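Local atomic coordinates of uncharacterized protein (Xanthomonas axonopodis pv. citri, PDB entry 3OV5), a protein that is a VirB7 component of a bacterial type IV secretion system at the outer membrane, and carries an N0-like globular domain also found in outer-membrane transport proteins. Residues G13-K16 and T17-R21; Y38-I41 and G42-A46. All blocks are in the same frame, centred on the assembly; numbering follows the deposited sequence.

Interaction 1: residues G13-K16 and T17-R21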
ATOM      1  N   GLY A  13       0.230 -11.254  -3.990  1.00 11.04           N
ATOM      2  CA  GLY A  13       1.583 -11.426  -4.570  1.00 10.46           C
ATOM      3  C   GLY A  13       2.325 -10.138  -4.880  1.00  8.99           C
ATOM      4  O   GLY A  13       3.568 -10.138  -4.956  1.00 10.61           O
ATOM      5  N   THR A  14       1.583  -9.050  -5.108  1.00  7.52           N
ATOM      6  CA  THR A  14       2.207  -7.840  -5.577  1.00  6.70           C
ATOM      7  C   THR A  14       1.699  -6.645  -4.816  1.00  6.08           C
ATOM      8  O   THR A  14       0.653  -6.700  -4.140  1.00  6.09           O
ATOM      9  CB  THR A  14       1.956  -7.592  -7.087  1.00  6.75           C
ATOM     10  OG1 THR A  14       0.605  -7.138  -7.272  1.00  6.26           O
ATOM     11  CG2 THR A  14       2.197  -8.837  -7.945  1.00  8.69           C
ATOM     12  N   LEU A  15       2.410  -5.535  -4.967  1.00  6.08           N
ATOM     13  CA  LEU A  15       2.047  -4.278  -4.345  1.00  5.76           C
ATOM     14  C   LEU A  15       0.633  -3.846  -4.775  1.00  5.33           C
ATOM     15  O   LEU A  15      -0.218  -3.534  -3.926  1.00  5.61           O
ATOM     16  CB  LEU A  15       3.077  -3.214  -4.730  1.00  5.97           C
ATOM     17  CG  LEU A  15       2.815  -1.808  -4.231  1.00  6.01           C
ATOM     18  CD1 LEU A  15       2.738  -1.728  -2.715  1.00  7.21           C
ATOM     19  CD2 LEU A  15       3.900  -0.867  -4.779  1.00  7.08           C
ATOM     20  N   LYS A  16       0.393  -3.777  -6.084  1.00  5.11           N
ATOM     21  CA  LYS A  16      -0.891  -3.309  -6.571  1.00  5.49           C
ATOM     22  C   LYS A  16      -2.010  -4.251  -6.129  1.00  5.56           C
ATOM     23  O   LYS A  16      -3.083  -3.774  -5.774  1.00  5.96           O
ATOM     24  CB  LYS A  16      -0.865  -3.166  -8.097  1.00  5.98           C
ATOM     25  CG  LYS A  16      -2.133  -2.505  -8.649  1.00  6.68           C
ATOM     26  CD  LYS A  16      -2.063  -2.335 -10.167  1.00  8.47           C
ATOM     27  CE  LYS A  16      -2.018  -3.645 -10.886  1.00 10.13           C
ATOM     28  NZ  LYS A  16      -2.031  -3.469 -12.377  1.00 12.21           N
ATOM     29  N   THR A  17      -1.788  -5.557  -6.240  1.00  5.77           N
ATOM     30  CA  THR A  17      -2.877  -6.483  -5.926  1.00  6.34           C
ATOM     31  C   THR A  17      -3.170  -6.523  -4.425  1.00  5.53           C
ATOM     32  O   THR A  17      -4.343  -6.658  -4.028  1.00  5.98           O
ATOM     33  CB  THR A  17      -2.644  -7.854  -6.547  1.00  7.02           C
ATOM     34  OG1 THR A  17      -1.463  -8.446  -6.076  1.00  8.81           O
ATOM     35  CG2 THR A  17      -2.671  -7.775  -8.089  1.00 10.17           C
ATOM     36  N   MET A  18      -2.141  -6.411  -3.579  1.00  5.17           N
ATOM     37  CA  MET A  18      -2.391  -6.292  -2.154  1.00  5.72           C
ATOM     38  C   MET A  18      -3.224  -5.053  -1.884  1.00  4.92           C
ATOM     39  O   MET A  18      -4.205  -5.078  -1.120  1.00  5.53           O
ATOM     40  CB  MET A  18      -1.089  -6.237  -1.360  1.00  5.20           C
ATOM     41  CG  MET A  18      -1.341  -6.218   0.147  1.00  5.71           C
ATOM     42  SD  MET A  18       0.160  -6.142   1.118  1.00  6.36           S
ATOM     43  CE  MET A  18       0.671  -4.441   0.757  1.00  7.40           C
ATOM     44  N   LEU A  19      -2.826  -3.933  -2.480  1.00  5.04           N
ATOM     45  CA  LEU A  19      -3.557  -2.688  -2.259  1.00  5.46           C
ATOM     46  C   LEU A  19      -4.979  -2.745  -2.831  1.00  4.95           C
ATOM     47  O   LEU A  19      -5.869  -2.113  -2.292  1.00  5.55           O
ATOM     48  CB  LEU A  19      -2.765  -1.515  -2.815  1.00  5.50           C
ATOM     49  CG  LEU A  19      -1.567  -1.132  -1.945  1.00  5.84           C
ATOM     50  CD1 LEU A  19      -0.711  -0.119  -2.685  1.00  6.76           C
ATOM     51  CD2 LEU A  19      -2.033  -0.581  -0.615  1.00  8.10           C
ATOM     52  N   GLU A  20      -5.201  -3.455  -3.940  1.00  5.17           N
ATOM     53  CA  GLU A  20      -6.557  -3.632  -4.430  1.00  5.68           C
ATOM     54  C   GLU A  20      -7.414  -4.290  -3.335  1.00  5.65           C
ATOM     55  O   GLU A  20      -8.568  -3.905  -3.125  1.00  5.58           O
ATOM     56  CB  GLU A  20      -6.582  -4.507  -5.691  1.00  6.47           C
ATOM     57  CG  GLU A  20      -6.102  -3.804  -6.915  1.00  9.09           C
ATOM     58  CD  GLU A  20      -5.891  -4.730  -8.096  1.00 11.84           C
ATOM     59  OE1 GLU A  20      -5.542  -4.183  -9.178  1.00 16.07           O
ATOM     60  OE2 GLU A  20      -6.047  -5.960  -7.978  1.00 17.63           O
ATOM     61  N   ARG A  21      -6.834  -5.287  -2.645  1.00  5.43           N
ATOM     62  CA  ARG A  21      -7.558  -5.943  -1.562  1.00  5.78           C
ATOM     63  C   ARG A  21      -7.764  -4.988  -0.391  1.00  5.21           C
ATOM     64  O   ARG A  21      -8.890  -4.901   0.152  1.00  5.73           O
ATOM     65  CB  ARG A  21      -6.878  -7.245  -1.156  1.00  5.42           C
ATOM     66  CG  ARG A  21      -7.672  -7.978  -0.094  1.00  5.74           C
ATOM     67  CD  ARG A  21      -7.052  -9.339   0.289  1.00  6.32           C
ATOM     68  NE  ARG A  21      -5.720  -9.153   0.856  1.00  6.42           N
ATOM     69  CZ  ARG A  21      -5.497  -8.680   2.079  1.00  6.48           C
ATOM     70  NH1 ARG A  21      -6.483  -8.502   2.947  1.00  7.67           N
ATOM     71  NH2 ARG A  21      -4.255  -8.396   2.448  1.00  7.86           N
TER
HETATM   72  O   HOH W   1      -1.778 -11.133  -6.073  1.00 18.03           O
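Thr14 meets Thr17 hydroxyl to hydroxyl at the start of helix 15-24, the two OG1 atoms 2.7 Å apart. The same Thr14 OG1 accepts from the backbone N of Thr17 at 3.0 Å with an N-H...O angle of 162°, which makes Thr14 the N-cap. A chi1 of 75° folds this OG1 back over its own main chain, facing the first turn. A water joins Thr17 OG1, at 2.7 Å, to the N of Gly13.

The first i to i+4 bond runs from Met18 N to Thr14 O at 2.9 Å, and the pattern continues with Leu19 N to Leu15 O and Glu20 N to Lys16 O. Leu15 and Leu19 run alongside each other with their ends in one direction, their CD1 atoms 3.8 Å apart; both also pack on Leu59 of helix 52-63. On the outer side Lys16 bends at chi3, and its CG passes 3.8 Å from Glu20 OE1. The opposite charges stay 4.8 Å apart, Lys16 NZ to Glu20 OE1, too far for a salt bridge.

Asp37, outside the two segments, bonds Thr14 OG1 and Lys16 N directly and so helps to position the capping hydroxyl. Thr17 N thus goes to the Thr14 hydroxyl, Lys16 N to the Asp37 carboxylate and Leu15 N to the backbone O of Tyr38. If ionised, that carboxylate would probably interact favourably with the positive, N-terminal end of the helix.

Interaction 2: residues Y38-I41 and G42-A46; sequences YTLI and GPVSA
Ile41 turns its CG1 branch between its own backbone N and carbonyl carbon (chi1 58°), and this rotation lays the branch against the ring of Pro43. Ile41 CG1 lies 3.8 Å from Pro43 CD, while CD1, at the end of the extended branch, approaches CD and CG of the same ring. The two side chains slant across each other. Val44 places CG1 anti to its backbone N, leaving CG2 beside that N and 3.4 Å from Ile41 O. Leu40 brings CD2 to 4.2 Å from Val44 CG1; these side chains cross at about a right angle and make a looser, purely apolar contact.

The polar element is a single backbone bond: Val44 N donates to Ile41 O over 2.9 Å, with an N-H...O angle of 154° and the donor tilted 31° from the carbonyl plane. This i to i+3 link leads into the 3-10 segment 42-46, whose pattern continues as Ser45 N reaches Gly42 O and Ala46 N reaches Pro43 O. The first residues of such a turn have no acceptor within it for an N-H, so Pro43 loses no bond there; the 3.0 Å approach of Ile41 O to Pro43 N is not a hydrogen bond.

Around the turn, Val44 and Leu40 both touch Met18 of helix 15-24, and Val44 also packs on Leu59 of helix 52-63. Ile41 and Pro43 lean on Val62 of the latter helix, whose Tyr63 hydroxyl hydrogen-bonds Thr39 O and Ile41 N. The two segments are therefore joined by one backbone bond, with the Tyr63 hydroxyl holding the approach and aliphatic contacts seating buried Val44 against two helices, while the greater part of the touching residues remain at the surface.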
ATOM      1  N   TYR A  38       4.927  -4.163  -8.722  1.00  5.34           N
ATOM      2  CA  TYR A  38       6.139  -4.679  -8.074  1.00  4.99           C
ATOM      3  C   TYR A  38       5.759  -5.825  -7.195  1.00  5.37           C
ATOM      4  O   TYR A  38       4.694  -5.828  -6.557  1.00  6.48           O
ATOM      5  CB  TYR A  38       6.802  -3.611  -7.178  1.00  6.11           C
ATOM      6  CG  TYR A  38       7.394  -2.531  -8.000  1.00  6.08           C
ATOM      7  CD1 TYR A  38       8.563  -2.769  -8.751  1.00  6.99           C
ATOM      8  CD2 TYR A  38       6.796  -1.291  -8.102  1.00  8.41           C
ATOM      9  CE1 TYR A  38       9.088  -1.831  -9.573  1.00  8.30           C
ATOM     10  CE2 TYR A  38       7.366  -0.323  -8.918  1.00 10.25           C
ATOM     11  CZ  TYR A  38       8.495  -0.613  -9.650  1.00  9.12           C
ATOM     12  OH  TYR A  38       9.060   0.319 -10.457  1.00  9.13           O
ATOM     13  N   THR A  39       6.635  -6.815  -7.092  1.00  5.59           N
ATOM     14  CA  THR A  39       6.411  -7.863  -6.131  0.70  5.60           C
ATOM     15  C   THR A  39       6.451  -7.267  -4.723  1.00  5.14           C
ATOM     16  O   THR A  39       7.068  -6.233  -4.471  1.00  6.44           O
ATOM     17  CB  THR A  39       7.395  -8.998  -6.309  0.70  7.12           C
ATOM     18  OG1 THR A  39       6.828 -10.159  -5.701  0.70  8.78           O
ATOM     19  CG2 THR A  39       8.673  -8.711  -5.665  0.70  7.85           C
ATOM     20  N   LEU A  40       5.805  -7.955  -3.786  1.00  5.60           N
ATOM     21  CA  LEU A  40       5.964  -7.645  -2.384  1.00  6.20           C
ATOM     22  C   LEU A  40       7.349  -8.077  -1.936  1.00  7.00           C
ATOM     23  O   LEU A  40       7.744  -9.239  -2.151  1.00 10.25           O
ATOM     24  CB  LEU A  40       4.900  -8.376  -1.548  1.00  7.46           C
ATOM     25  CG  LEU A  40       3.463  -7.964  -1.888  1.00  7.53           C
ATOM     26  CD1 LEU A  40       2.444  -8.803  -1.120  1.00 11.11           C
ATOM     27  CD2 LEU A  40       3.220  -6.503  -1.597  1.00  7.44           C
ATOM     28  N   ILE A  41       8.070  -7.187  -1.269  1.00  6.32           N
ATOM     29  CA  ILE A  41       9.369  -7.541  -0.700  1.00  6.46           C
ATOM     30  C   ILE A  41       9.228  -7.913   0.761  1.00  6.08           C
ATOM     31  O   ILE A  41       8.252  -7.549   1.423  1.00  6.72           O
ATOM     32  CB  ILE A  41      10.416  -6.418  -0.933  1.00  6.63           C
ATOM     33  CG1 ILE A  41       9.970  -5.082  -0.336  1.00  7.12           C
ATOM     34  CG2 ILE A  41      10.651  -6.277  -2.409  1.00  9.19           C
ATOM     35  CD1 ILE A  41      11.134  -4.077  -0.291  1.00  7.84           C
ATOM     36  N   GLY A  42      10.201  -8.664   1.258  1.00  6.41           N
ATOM     37  CA  GLY A  42      10.161  -9.172   2.620  1.00  6.56           C
ATOM     38  C   GLY A  42       9.662  -8.224   3.693  1.00  6.60           C
ATOM     39  O   GLY A  42       8.864  -8.642   4.511  1.00  7.65           O
ATOM     40  N   PRO A  43      10.139  -6.961   3.737  1.00  6.61           N
ATOM     41  CA  PRO A  43       9.707  -6.023   4.777  1.00  7.99           C
ATOM     42  C   PRO A  43       8.195  -5.801   4.856  1.00  6.28           C
ATOM     43  O   PRO A  43       7.703  -5.366   5.893  1.00  8.15           O
ATOM     44  CB  PRO A  43      10.472  -4.720   4.427  1.00  9.52           C
ATOM     45  CG  PRO A  43      11.574  -5.109   3.611  1.00  9.67           C
ATOM     46  CD  PRO A  43      11.271  -6.427   2.960  1.00  7.56           C
ATOM     47  N   VAL A  44       7.468  -6.061   3.772  1.00  5.95           N
ATOM     48  CA  VAL A  44       6.013  -5.938   3.841  1.00  6.11           C
ATOM     49  C   VAL A  44       5.423  -6.913   4.871  1.00  6.61           C
ATOM     50  O   VAL A  44       4.354  -6.647   5.430  1.00  6.43           O
ATOM     51  CB  VAL A  44       5.368  -6.152   2.444  1.00  6.24           C
ATOM     52  CG1 VAL A  44       3.882  -6.076   2.483  1.00  8.06           C
ATOM     53  CG2 VAL A  44       5.884  -5.173   1.439  1.00  6.68           C
ATOM     54  N   SER A  45       6.135  -8.020   5.136  1.00  7.62           N
ATOM     55  CA  SER A  45       5.658  -9.022   6.099  1.00  9.34           C
ATOM     56  C   SER A  45       5.602  -8.472   7.527  1.00  9.77           C
ATOM     57  O   SER A  45       4.965  -9.082   8.389  1.00 14.05           O
ATOM     58  CB  SER A  45       6.502 -10.276   5.962  1.00 11.48           C
ATOM     59  OG  SER A  45       6.202 -10.873   4.695  1.00 13.63           O
ATOM     60  N   ALA A  46       6.219  -7.338   7.809  1.00 10.11           N
ATOM     61  CA  ALA A  46       6.155  -6.720   9.129  1.00 10.67           C
ATOM     62  C   ALA A  46       4.821  -6.026   9.391  1.00  9.78           C
ATOM     63  O   ALA A  46       4.515  -5.713  10.542  1.00 12.17           O
ATOM     64  CB  ALA A  46       7.306  -5.734   9.300  1.00 12.71           C
TER

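Interaction 1 is partly buried, about 7 Å from the centre of the chain to its own centre; interaction 2 is a surface contact, its centre about 10 Å out. The first sets a polar cap at the helix start beside i to i+4 bonds, with Leu15, Met18 and Leu19 facing the interior, whereas the second combines an i to i+3 bond with aliphatic packing in the connection between strands 29-32 and 48-49. They touch directly: Leu15 N lies 2.8 Å from Tyr38 O, probably hydrogen-bonded, and Leu40 CD2 packs 3.6 Å from Thr14 C. Helix 52-63 is common to both, its Leu59 meeting those three residues and Val44.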